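Local coordinates for protein subclass B1 metallo-beta-lactamase (Myroides odoratimimus, PDB 6T5L) that hydrolyses beta-lactam antibiotics, probably including carbapenems, with a two-zinc active site of the subclass B1 type, at residues 18-21 against 26-29; 22-27 against 70-75; 52-57 against 63-68; 76-81 against 109-114. All blocks are in the same frame, centred on the assembly; numbering follows the deposited sequence.

Interaction 1: residues 18-21 against 26-29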
loop_
_atom_site.group_PDB
_atom_site.type_symbol
_atom_site.label_atom_id
_atom_site.label_comp_id
_atom_site.label_asym_id
_atom_site.label_seq_id
_atom_site.Cartn_x
_atom_site.Cartn_y
_atom_site.Cartn_z
ATOM N N ILE A 18 5.802 17.998 -2.227
ATOM C CA ILE A 18 6.336 17.352 -1.034
ATOM C C ILE A 18 5.723 18.051 0.171
ATOM O O ILE A 18 5.872 19.256 0.327
ATOM C CB ILE A 18 7.867 17.451 -0.987
ATOM C CG1 ILE A 18 8.506 16.649 -2.124
ATOM C CG2 ILE A 18 8.369 17.040 0.427
ATOM C CD1 ILE A 18 9.858 17.202 -2.547
ATOM N N VAL A 19 4.995 17.328 1.006
ATOM C CA VAL A 19 4.407 18.015 2.150
ATOM C C VAL A 19 5.069 17.647 3.471
ATOM O O VAL A 19 4.712 18.218 4.488
ATOM C CB VAL A 19 2.897 17.769 2.204
ATOM C CG1 VAL A 19 2.257 18.443 1.002
ATOM C CG2 VAL A 19 2.649 16.301 2.253
ATOM N N TYR A 20 6.030 16.728 3.479
ATOM C CA TYR A 20 6.758 16.328 4.690
ATOM C C TYR A 20 7.995 15.587 4.230
ATOM O O TYR A 20 7.903 14.744 3.331
ATOM C CB TYR A 20 5.886 15.445 5.584
ATOM C CG TYR A 20 6.560 14.952 6.861
ATOM C CD1 TYR A 20 7.341 13.792 6.872
ATOM C CD2 TYR A 20 6.389 15.624 8.047
ATOM C CE1 TYR A 20 7.945 13.346 8.042
ATOM C CE2 TYR A 20 6.980 15.211 9.203
ATOM C CZ TYR A 20 7.753 14.057 9.217
ATOM O OH TYR A 20 8.350 13.624 10.415
ATOM N N GLN A 21 9.146 15.858 4.824
ATOM C CA GLN A 21 10.339 15.118 4.433
ATOM C C GLN A 21 11.390 15.178 5.533
ATOM O O GLN A 21 11.700 16.248 6.086
ATOM C CB GLN A 21 10.925 15.660 3.124
ATOM C CG GLN A 21 12.228 14.997 2.680
ATOM C CD GLN A 21 12.719 15.498 1.324
ATOM O OE1 GLN A 21 12.577 16.677 0.992
ATOM N NE2 GLN A 21 13.324 14.603 0.548
ATOM N N ILE A 26 9.169 10.359 3.669
ATOM C CA ILE A 26 8.750 11.376 2.701
ATOM C C ILE A 26 7.274 11.224 2.391
ATOM O O ILE A 26 6.784 10.097 2.182
ATOM C CB ILE A 26 9.546 11.280 1.396
ATOM C CG1 ILE A 26 11.014 11.586 1.685
ATOM C CG2 ILE A 26 9.056 12.323 0.329
ATOM C CD1 ILE A 26 11.904 10.875 0.792
ATOM N N ILE A 27 6.562 12.357 2.349
ATOM C CA ILE A 27 5.151 12.350 1.969
ATOM C C ILE A 27 4.990 13.289 0.781
ATOM O O ILE A 27 5.334 14.467 0.882
ATOM C CB ILE A 27 4.230 12.764 3.123
ATOM C CG1 ILE A 27 4.464 11.866 4.329
ATOM C CG2 ILE A 27 2.756 12.639 2.743
ATOM C CD1 ILE A 27 3.562 12.186 5.505
ATOM N N ASN A 28 4.462 12.764 -0.328
ATOM C CA ASN A 28 4.141 13.536 -1.516
ATOM C C ASN A 28 2.631 13.659 -1.653
ATOM O O ASN A 28 1.904 12.650 -1.567
ATOM C CB ASN A 28 4.694 12.903 -2.797
ATOM C CG ASN A 28 6.179 12.803 -2.788
ATOM O OD1 ASN A 28 6.868 13.769 -2.511
ATOM N ND2 ASN A 28 6.689 11.594 -3.017
ATOM N N LYS A 29 2.173 14.896 -1.844
ATOM C CA LYS A 29 0.785 15.163 -2.156
ATOM C C LYS A 29 0.587 15.052 -3.667
ATOM O O LYS A 29 1.177 15.819 -4.424
ATOM C CB LYS A 29 0.392 16.555 -1.653
ATOM C CG LYS A 29 -1.109 16.857 -1.954
ATOM C CD LYS A 29 -1.641 18.110 -1.253
ATOM C CE LYS A 29 -3.101 18.225 -1.582
ATOM N NZ LYS A 29 -3.745 19.342 -0.850
#
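Val19 lays its CG2 methyl across the side chain of Ile27, the CG2 atoms of the two residues 3.7 Å apart and the side chains crossing at about a right angle. That methyl occupies the position between the backbone N and the carbonyl carbon of Val19 (chi1 -67° for CG1), while the other branch, CG1, rests on CB of Lys29, from which the extended lysine chain leads away. Ile27 also receives Tyr20: CB of Tyr20 lies 4.0 Å from CB of Ile27, and the CG1 to CD1 arm of the isoleucine runs beside the same tyrosine carbon. Both residues can meet Ile27 because the antiparallel hairpin formed by strands 17-21 and 25-29 contains a classic beta bulge, with Val19 and Tyr20 together facing this one residue. The backbone of Ile27 serves both of them. Its carbonyl O accepts from Val19 N at 2.9 Å, and its N donates to Tyr20 O in a nearly straight bond, with an angle of 170° at the hydrogen. On the other face of the sheet, Gln21 and Ile26 lie side by side, CG of Gln21 3.8 Å from CG1 of Ile26, and Ile18 runs alongside Asn28, whose OD1 comes within 3.3 Å of CG1 of Ile18. The amide of Asn28 is tied further into the sheet, ND2 bonding to Glu36 of the next strand. On the face carrying Tyr20 and Ile27, Phe80 and Leu77 of helix 71-83 pack against Ile27, and Tyr20 sends its hydroxyl to Glu76 of the same helix.

Interaction 2: residues 22-27 against 70-75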
loop_
_atom_site.group_PDB
_atom_site.type_symbol
_atom_site.label_atom_id
_atom_site.label_comp_id
_atom_site.label_asym_id
_atom_site.label_seq_id
_atom_site.Cartn_x
_atom_site.Cartn_y
_atom_site.Cartn_z
ATOM N N THR A 22 12.021 14.036 5.723
ATOM C CA THR A 22 12.851 13.665 6.860
ATOM C C THR A 22 13.708 12.515 6.342
ATOM O O THR A 22 13.421 11.947 5.285
ATOM C CB THR A 22 11.905 13.296 8.017
ATOM O OG1 THR A 22 11.454 14.500 8.695
ATOM C CG2 THR A 22 12.436 12.316 8.883
ATOM N N GLU A 23 14.780 12.196 7.054
ATOM C CA GLU A 23 15.579 11.042 6.666
ATOM C C GLU A 23 14.767 9.748 6.716
ATOM O O GLU A 23 15.124 8.772 6.051
ATOM C CB GLU A 23 16.804 10.916 7.573
ATOM C CG GLU A 23 16.449 10.621 9.031
ATOM C CD GLU A 23 17.646 10.209 9.879
ATOM O OE1 GLU A 23 18.609 9.638 9.324
ATOM O OE2 GLU A 23 17.611 10.442 11.105
ATOM N N ASN A 24 13.714 9.696 7.526
ATOM C CA ASN A 24 12.969 8.456 7.702
ATOM C C ASN A 24 11.678 8.362 6.899
ATOM O O ASN A 24 11.147 7.260 6.767
ATOM C CB ASN A 24 12.562 8.258 9.167
ATOM C CG ASN A 24 13.758 8.122 10.097
ATOM O OD1 ASN A 24 14.714 7.443 9.778
ATOM N ND2 ASN A 24 13.684 8.753 11.239
ATOM N N LEU A 25 11.136 9.481 6.419
ATOM C CA LEU A 25 9.785 9.522 5.877
ATOM C C LEU A 25 9.635 10.661 4.874
ATOM O O LEU A 25 9.897 11.807 5.222
ATOM C CB LEU A 25 8.755 9.734 7.005
ATOM C CG LEU A 25 7.299 9.782 6.585
ATOM C CD1 LEU A 25 6.968 8.387 5.978
ATOM C CD2 LEU A 25 6.316 10.127 7.671
ATOM N N ILE A 26 9.169 10.359 3.669
ATOM C CA ILE A 26 8.750 11.376 2.701
ATOM C C ILE A 26 7.274 11.224 2.391
ATOM O O ILE A 26 6.784 10.097 2.182
ATOM C CB ILE A 26 9.546 11.280 1.396
ATOM C CG1 ILE A 26 11.014 11.586 1.685
ATOM C CG2 ILE A 26 9.056 12.323 0.329
ATOM C CD1 ILE A 26 11.904 10.875 0.792
ATOM N N ILE A 27 6.562 12.357 2.349
ATOM C CA ILE A 27 5.151 12.350 1.969
ATOM C C ILE A 27 4.990 13.289 0.781
ATOM O O ILE A 27 5.334 14.467 0.882
ATOM C CB ILE A 27 4.230 12.764 3.123
ATOM C CG1 ILE A 27 4.464 11.866 4.329
ATOM C CG2 ILE A 27 2.756 12.639 2.743
ATOM C CD1 ILE A 27 3.562 12.186 5.505
ATOM N N ASP A 70 8.987 0.895 9.499
ATOM C CA ASP A 70 9.248 0.568 10.890
ATOM C C ASP A 70 8.453 1.480 11.823
ATOM O O ASP A 70 7.725 2.387 11.385
ATOM C CB ASP A 70 10.747 0.648 11.182
ATOM C CG ASP A 70 11.298 2.024 10.952
ATOM O OD1 ASP A 70 10.494 2.966 10.847
ATOM O OD2 ASP A 70 12.525 2.174 10.837
ATOM N N ASP A 71 8.642 1.242 13.134
ATOM C CA ASP A 71 7.858 1.965 14.134
ATOM C C ASP A 71 8.156 3.463 14.074
ATOM O O ASP A 71 7.231 4.273 14.100
ATOM C CB ASP A 71 8.095 1.416 15.569
ATOM C CG ASP A 71 7.247 0.164 15.878
ATOM O OD1 ASP A 71 6.389 -0.221 15.070
ATOM O OD2 ASP A 71 7.418 -0.418 16.974
ATOM N N LYS A 72 9.421 3.871 13.952
ATOM C CA LYS A 72 9.673 5.315 14.055
ATOM C C LYS A 72 9.189 6.075 12.819
ATOM O O LYS A 72 8.734 7.219 12.961
ATOM C CB LYS A 72 11.145 5.629 14.336
ATOM C CG LYS A 72 12.106 5.472 13.171
ATOM C CD LYS A 72 13.565 5.718 13.656
ATOM C CE LYS A 72 14.560 4.751 13.026
ATOM N NZ LYS A 72 14.880 5.141 11.653
ATOM N N SER A 73 9.244 5.456 11.622
ATOM C CA SER A 73 8.708 6.069 10.411
ATOM C C SER A 73 7.188 6.184 10.500
ATOM O O SER A 73 6.591 7.217 10.109
ATOM C CB SER A 73 9.089 5.237 9.173
ATOM O OG SER A 73 10.496 5.272 8.937
ATOM N N SER A 74 6.557 5.107 10.993
ATOM C CA SER A 74 5.117 5.066 11.185
ATOM C C SER A 74 4.659 6.146 12.171
ATOM O O SER A 74 3.651 6.824 11.932
ATOM C CB SER A 74 4.712 3.671 11.681
ATOM O OG SER A 74 4.905 2.664 10.698
ATOM N N LEU A 75 5.385 6.328 13.287
ATOM C CA LEU A 75 5.033 7.413 14.210
ATOM C C LEU A 75 5.181 8.797 13.550
ATOM O O LEU A 75 4.370 9.705 13.798
ATOM C CB LEU A 75 5.914 7.339 15.469
ATOM C CG LEU A 75 5.749 8.380 16.569
ATOM C CD1 LEU A 75 4.305 8.393 17.163
ATOM C CD2 LEU A 75 6.810 8.233 17.803
#
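Asn24 and Lys72 meet where the tight turn of the N-terminal beta hairpin reaches the first turn of helix 71-83, the helix that follows strand 61-65 of the metallo-beta-lactamase fold. The polar contact between them is a hydrogen bond from Lys72 NZ to Asn24 OD1, 3.0 Å long. The ammonium group approaches from above the amide rather than along its plane, 60° out of it, and the two side chains cross at about a right angle. The aliphatic carbons of Lys72 pass over the asparagine amide, with CD 3.9 Å from Asn24 ND2, and bends at chi3 and chi4 then turn NZ toward OD1. The other end of that amide is held too: ND2 donates to Glu76 one turn further along the helix, so both ends of the Asn24 amide are used and its rotation is fixed. Beside this bond, Asn24 O sits 3.0 Å from Ser73 OG.

Within the helix start, one capping bond is made by the N-cap residue Asp70, whose OD1 accepts from Ser73 N at 2.9 Å. Separately, the carbonyl O of Asp70 takes two donors from Ser74, the backbone N in a helical bond and the hydroxyl OG. The carboxylate also faces Lys72, although at 3.9 Å between Asp70 OD2 and Lys72 NZ this salt bridge is long.

Van der Waals contact completes the junction. Leu25, its CG anti to the backbone N (chi1 -179°), directs CD2 to within 3.8 Å of Ser73 O. Next to it, CB of Asn24 lies 3.6 Å from Ser73 OG.

Interaction 3: residues 52-57 against 63-68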
loop_
_atom_site.group_PDB
_atom_site.type_symbol
_atom_site.label_atom_id
_atom_site.label_comp_id
_atom_site.label_asym_id
_atom_site.label_seq_id
_atom_site.Cartn_x
_atom_site.Cartn_y
_atom_site.Cartn_z
ATOM N N ASN A 52 6.926 2.264 -0.844
ATOM C CA ASN A 52 5.828 3.222 -0.991
ATOM C C ASN A 52 4.571 2.716 -0.305
ATOM O O ASN A 52 4.283 1.519 -0.344
ATOM C CB ASN A 52 5.442 3.466 -2.449
ATOM C CG ASN A 52 6.566 4.059 -3.246
ATOM O OD1 ASN A 52 7.423 4.728 -2.688
ATOM N ND2 ASN A 52 6.609 3.756 -4.535
ATOM N N GLY A 53 3.792 3.654 0.248
ATOM C CA GLY A 53 2.390 3.437 0.474
ATOM C C GLY A 53 1.475 4.564 0.052
ATOM O O GLY A 53 1.907 5.570 -0.553
ATOM N N MET A 54 0.184 4.417 0.420
ATOM C CA MET A 54 -0.847 5.383 -0.024
ATOM C C MET A 54 -1.610 5.866 1.216
ATOM O O MET A 54 -2.047 5.070 2.085
ATOM C CB MET A 54 -1.866 4.832 -1.137
ATOM C CG MET A 54 -2.710 5.995 -1.825
ATOM S SD MET A 54 -3.508 5.526 -3.302
ATOM C CE MET A 54 -4.902 4.558 -2.557
ATOM N N LEU A 55 -1.771 7.182 1.258
ATOM C CA LEU A 55 -2.641 7.817 2.227
ATOM C C LEU A 55 -3.802 8.398 1.456
ATOM O O LEU A 55 -3.595 9.198 0.537
ATOM C CB LEU A 55 -1.893 8.917 2.961
ATOM C CG LEU A 55 -0.918 8.619 4.072
ATOM C CD1 LEU A 55 -0.936 9.915 4.958
ATOM C CD2 LEU A 55 -1.229 7.424 4.914
ATOM N N VAL A 56 -5.003 8.013 1.854
ATOM C CA VAL A 56 -6.235 8.556 1.307
ATOM C C VAL A 56 -6.855 9.446 2.382
ATOM O O VAL A 56 -7.144 9.001 3.518
ATOM C CB VAL A 56 -7.196 7.442 0.885
ATOM C CG1 VAL A 56 -8.496 8.044 0.322
ATOM C CG2 VAL A 56 -6.521 6.511 -0.099
ATOM N N LEU A 57 -7.099 10.689 1.991
ATOM C CA LEU A 57 -7.661 11.711 2.866
ATOM C C LEU A 57 -9.022 12.177 2.365
ATOM O O LEU A 57 -9.150 12.566 1.194
ATOM C CB LEU A 57 -6.729 12.902 2.950
ATOM C CG LEU A 57 -7.265 14.190 3.565
ATOM C CD1 LEU A 57 -7.570 14.165 5.042
ATOM C CD2 LEU A 57 -6.306 15.304 3.182
ATOM N N VAL A 63 -7.244 6.970 5.509
ATOM C CA VAL A 63 -6.989 5.533 5.409
ATOM C C VAL A 63 -5.597 5.331 4.809
ATOM O O VAL A 63 -5.247 5.945 3.798
ATOM C CB VAL A 63 -8.027 4.779 4.552
ATOM C CG1 VAL A 63 -7.540 3.333 4.240
ATOM C CG2 VAL A 63 -9.376 4.723 5.245
ATOM N N VAL A 64 -4.843 4.411 5.371
ATOM C CA VAL A 64 -3.447 4.205 4.986
ATOM C C VAL A 64 -3.349 2.817 4.395
ATOM O O VAL A 64 -3.841 1.844 5.001
ATOM C CB VAL A 64 -2.504 4.320 6.206
ATOM C CG1 VAL A 64 -1.003 4.082 5.858
ATOM C CG2 VAL A 64 -2.729 5.680 6.903
ATOM N N PHE A 65 -2.741 2.731 3.225
ATOM C CA PHE A 65 -2.374 1.464 2.612
ATOM C C PHE A 65 -0.893 1.266 2.905
ATOM O O PHE A 65 -0.071 2.089 2.480
ATOM C CB PHE A 65 -2.646 1.483 1.090
ATOM C CG PHE A 65 -4.088 1.399 0.748
ATOM C CD1 PHE A 65 -4.861 2.546 0.616
ATOM C CD2 PHE A 65 -4.681 0.179 0.626
ATOM C CE1 PHE A 65 -6.223 2.460 0.309
ATOM C CE2 PHE A 65 -6.033 0.072 0.354
ATOM C CZ PHE A 65 -6.813 1.213 0.183
ATOM N N ASP A 66 -0.555 0.177 3.595
ATOM C CA ASP A 66 0.810 -0.108 4.009
ATOM C C ASP A 66 1.418 0.768 5.111
ATOM O O ASP A 66 1.396 2.003 5.011
ATOM C CB ASP A 66 1.784 -0.110 2.849
ATOM C CG ASP A 66 1.656 -1.345 1.958
ATOM O OD1 ASP A 66 0.644 -2.112 2.106
ATOM O OD2 ASP A 66 2.564 -1.525 1.104
ATOM N N THR A 67 1.700 0.183 6.261
ATOM C CA THR A 67 2.572 0.917 7.169
ATOM C C THR A 67 3.868 1.289 6.457
ATOM O O THR A 67 4.332 0.548 5.587
ATOM C CB THR A 67 2.865 0.133 8.454
ATOM O OG1 THR A 67 3.825 -0.917 8.227
ATOM C CG2 THR A 67 1.553 -0.439 9.026
ATOM N N PRO A 68 4.449 2.443 6.772
ATOM C CA PRO A 68 5.895 2.637 6.565
ATOM C C PRO A 68 6.683 1.524 7.249
ATOM O O PRO A 68 6.143 0.734 8.031
ATOM C CB PRO A 68 6.201 4.005 7.204
ATOM C CG PRO A 68 4.836 4.711 7.374
ATOM C CD PRO A 68 3.806 3.563 7.512
#
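Asn52 and Asp66 lie near each other at the open end of a beta hairpin made by strands 49-58 and 61-65, the fourth and fifth strands of the larger, six-stranded mixed sheet of the metallo-beta-lactamase fold. Asn52 O and Asp66 OD2 are merely neighbours, 3.8 Å apart, and each residue finds its polar partners elsewhere. The amide of Asn52 turns away, ND2 bonding to the carbonyls of Pro219 and Gly222. Asp66, where the chain has left its strand, has OD1 hydrogen-bonded to Thr95, and its side chain is about 7 Å from a bound zinc ion. Gly53 follows, its CA 3.4 Å from Phe65 O in a CA-H...O contact. Met54 is paired with Phe65 through two backbone hydrogen bonds, and Met54 O also receives a CA-H...O contact from Val64. The two side chains lie alongside each other, and the methionine, bent at chi3 (76°), brings its CE to 3.8 Å from CD1 of Phe65, obliquely to the ring. Phe177 of the second sheet packs on both residues, so this face belongs to the interior between the sheets. Leu55 points to the other face beside Val64, where Leu77 of helix 71-83 packs against it. Val56 forms the next hydrogen-bonded pair, with Val63; the bond from Val56 N to Val63 O is almost straight, 176° at the hydrogen. On the face with Met54, CG2 of Val56 reaches the edge of the Phe65 ring, 4.1 Å from CE1.

Interaction 4: residues 76-81 against 109-114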
loop_
_atom_site.group_PDB
_atom_site.type_symbol
_atom_site.label_atom_id
_atom_site.label_comp_id
_atom_site.label_asym_id
_atom_site.label_seq_id
_atom_site.Cartn_x
_atom_site.Cartn_y
_atom_site.Cartn_z
ATOM N N GLU A 76 6.237 9.010 12.738
ATOM C CA GLU A 76 6.295 10.272 11.999
ATOM C C GLU A 76 5.064 10.449 11.119
ATOM O O GLU A 76 4.508 11.538 11.054
ATOM C CB GLU A 76 7.556 10.411 11.142
ATOM C CG GLU A 76 8.858 10.519 11.972
ATOM C CD GLU A 76 10.111 10.865 11.151
ATOM O OE1 GLU A 76 10.011 11.548 10.101
ATOM O OE2 GLU A 76 11.208 10.392 11.560
ATOM N N LEU A 77 4.601 9.393 10.457
ATOM C CA LEU A 77 3.415 9.511 9.593
ATOM C C LEU A 77 2.142 9.826 10.398
ATOM O O LEU A 77 1.371 10.738 10.047
ATOM C CB LEU A 77 3.238 8.222 8.813
ATOM C CG LEU A 77 1.978 8.106 7.959
ATOM C CD1 LEU A 77 1.926 9.231 6.987
ATOM C CD2 LEU A 77 1.957 6.854 7.193
ATOM N N ILE A 78 1.921 9.101 11.488
ATOM C CA ILE A 78 0.728 9.316 12.332
ATOM C C ILE A 78 0.711 10.736 12.898
ATOM O O ILE A 78 -0.300 11.446 12.813
ATOM C CB ILE A 78 0.682 8.259 13.451
ATOM C CG1 ILE A 78 0.455 6.872 12.831
ATOM C CG2 ILE A 78 -0.400 8.620 14.481
ATOM C CD1 ILE A 78 0.781 5.663 13.746
ATOM N N ASN A 79 1.850 11.192 13.427
ATOM C CA ASN A 79 1.943 12.555 13.940
ATOM C C ASN A 79 1.742 13.561 12.819
ATOM O O ASN A 79 1.075 14.582 13.006
ATOM C CB ASN A 79 3.295 12.749 14.633
ATOM C CG ASN A 79 3.335 12.127 16.072
ATOM O OD1 ASN A 79 2.293 11.844 16.682
ATOM N ND2 ASN A 79 4.525 11.914 16.579
ATOM N N PHE A 80 2.261 13.280 11.615
ATOM C CA PHE A 80 1.973 14.198 10.512
ATOM C C PHE A 80 0.472 14.281 10.226
ATOM O O PHE A 80 -0.081 15.361 9.975
ATOM C CB PHE A 80 2.710 13.769 9.258
ATOM C CG PHE A 80 2.235 14.464 7.990
ATOM C CD1 PHE A 80 2.740 15.691 7.621
ATOM C CD2 PHE A 80 1.303 13.865 7.171
ATOM C CE1 PHE A 80 2.333 16.316 6.434
ATOM C CE2 PHE A 80 0.878 14.479 5.975
ATOM C CZ PHE A 80 1.386 15.708 5.613
ATOM N N VAL A 81 -0.198 13.141 10.202
ATOM C CA VAL A 81 -1.625 13.191 9.918
ATOM C C VAL A 81 -2.348 13.994 10.991
ATOM O O VAL A 81 -3.171 14.868 10.686
ATOM C CB VAL A 81 -2.208 11.769 9.785
ATOM C CG1 VAL A 81 -3.724 11.856 9.708
ATOM C CG2 VAL A 81 -1.615 11.063 8.558
ATOM N N GLU A 109 -1.139 0.064 15.981
ATOM C CA GLU A 109 -2.005 -0.577 16.982
ATOM C C GLU A 109 -2.013 0.220 18.304
ATOM O O GLU A 109 -3.056 0.324 18.975
ATOM C CB GLU A 109 -1.562 -2.024 17.203
ATOM C CG GLU A 109 -1.737 -2.909 15.983
ATOM C CD GLU A 109 -1.449 -4.381 16.279
ATOM O OE1 GLU A 109 -0.370 -4.654 16.818
ATOM O OE2 GLU A 109 -2.286 -5.261 15.970
ATOM N N ASN A 110 -0.889 0.854 18.641
ATOM C CA ASN A 110 -0.791 1.629 19.866
ATOM C C ASN A 110 -1.535 2.939 19.788
ATOM O O ASN A 110 -1.833 3.522 20.838
ATOM C CB ASN A 110 0.649 1.909 20.213
ATOM C CG ASN A 110 1.342 0.686 20.818
ATOM O OD1 ASN A 110 0.712 -0.355 21.022
ATOM N ND2 ASN A 110 2.641 0.780 21.023
ATOM N N HIS A 111 -1.857 3.404 18.592
ATOM C CA HIS A 111 -2.779 4.514 18.459
ATOM C C HIS A 111 -4.209 4.029 18.226
ATOM O O HIS A 111 -5.050 4.820 17.812
ATOM C CB HIS A 111 -2.330 5.450 17.331
ATOM C CG HIS A 111 -1.064 6.195 17.642
ATOM N ND1 HIS A 111 0.168 5.582 17.673
ATOM C CD2 HIS A 111 -0.841 7.499 17.952
ATOM C CE1 HIS A 111 1.093 6.461 18.024
ATOM N NE2 HIS A 111 0.508 7.638 18.182
ATOM N N ASN A 112 -4.496 2.751 18.469
ATOM C CA ASN A 112 -5.809 2.171 18.212
ATOM C C ASN A 112 -6.377 2.526 16.832
ATOM O O ASN A 112 -7.550 2.861 16.691
ATOM C CB ASN A 112 -6.748 2.584 19.313
ATOM C CG ASN A 112 -6.166 2.271 20.684
ATOM O OD1 ASN A 112 -5.997 1.118 20.986
ATOM N ND2 ASN A 112 -5.841 3.288 21.490
ATOM N N ILE A 113 -5.544 2.382 15.797
ATOM C CA ILE A 113 -5.993 2.445 14.405
ATOM C C ILE A 113 -6.445 1.061 13.978
ATOM O O ILE A 113 -5.656 0.111 13.979
ATOM C CB ILE A 113 -4.884 2.954 13.484
ATOM C CG1 ILE A 113 -4.516 4.413 13.877
ATOM C CG2 ILE A 113 -5.325 2.923 12.028
ATOM C CD1 ILE A 113 -3.130 4.831 13.393
ATOM N N GLN A 114 -7.718 0.928 13.642
ATOM C CA GLN A 114 -8.237 -0.356 13.185
ATOM C C GLN A 114 -7.470 -0.864 11.958
ATOM O O GLN A 114 -7.276 -0.144 10.977
ATOM C CB GLN A 114 -9.713 -0.242 12.840
ATOM C CG GLN A 114 -10.351 -1.562 12.485
ATOM C CD GLN A 114 -10.233 -2.571 13.632
ATOM O OE1 GLN A 114 -10.686 -2.311 14.739
ATOM N NE2 GLN A 114 -9.654 -3.736 13.350
HETATM O O HOH W 1 1.483 10.278 18.693
#
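This is a small, largely apolar contact with a water bridge at its margin, made where helix 71-83 passes the loop that leaves helix 105-110, on the outer side of the larger sheet. Ile78 carries it from the helix side. Its CG2 methyl sits over one face of the His111 imidazole in a CH-pi contact, 4.0 Å from the ring centroid and 22° off the ring normal, displaced toward the CD2 and NE2 side of the ring. The other branch of Ile78 runs beside the backbone N (chi1 -66°), and its CD1 meets CD1 of Ile113 tip to tip at 4.0 Å. Ile89 of strand 88-93 and Phe108 touch both isoleucines. The two loop residues come together here because helix 105-110 closes in a Schellman motif: Asn112, with positive phi, is the C-prime residue, and Ile113 N bonds back to Phe108 O. His111 is fixed in its rotation by ND1, hydrogen-bonded to the carbonyl of Glu107. At the NE2 edge of the ring a water lies in its plane, 2.9 Å from His111 NE2, and donates to Asn79 OD1 at 2.7 Å.

Overall arrangement
Interactions 3 and 4 are buried, interaction 3 lying deepest, its centre about 6 Å from the centre of the chain; interaction 2 is partly buried and interaction 1 is at the surface. Interaction 3 joins strands by regular backbone pairing with apolar side chains on both faces. Interaction 1 is also a hairpin of the same sheet, but lies at its outer edge, where a bulge shifts the register and polar side chains mix with apolar ones. Interactions 2 and 4 both use helix 71-83: its first turn meets the hairpin turn through polar groups, whereas the later segment packs apolar side chains against the end of helix 105-110 and the loop after it. Glu76 links interactions 1, 2 and 4, and Leu77 reaches Pro68 of interaction 3.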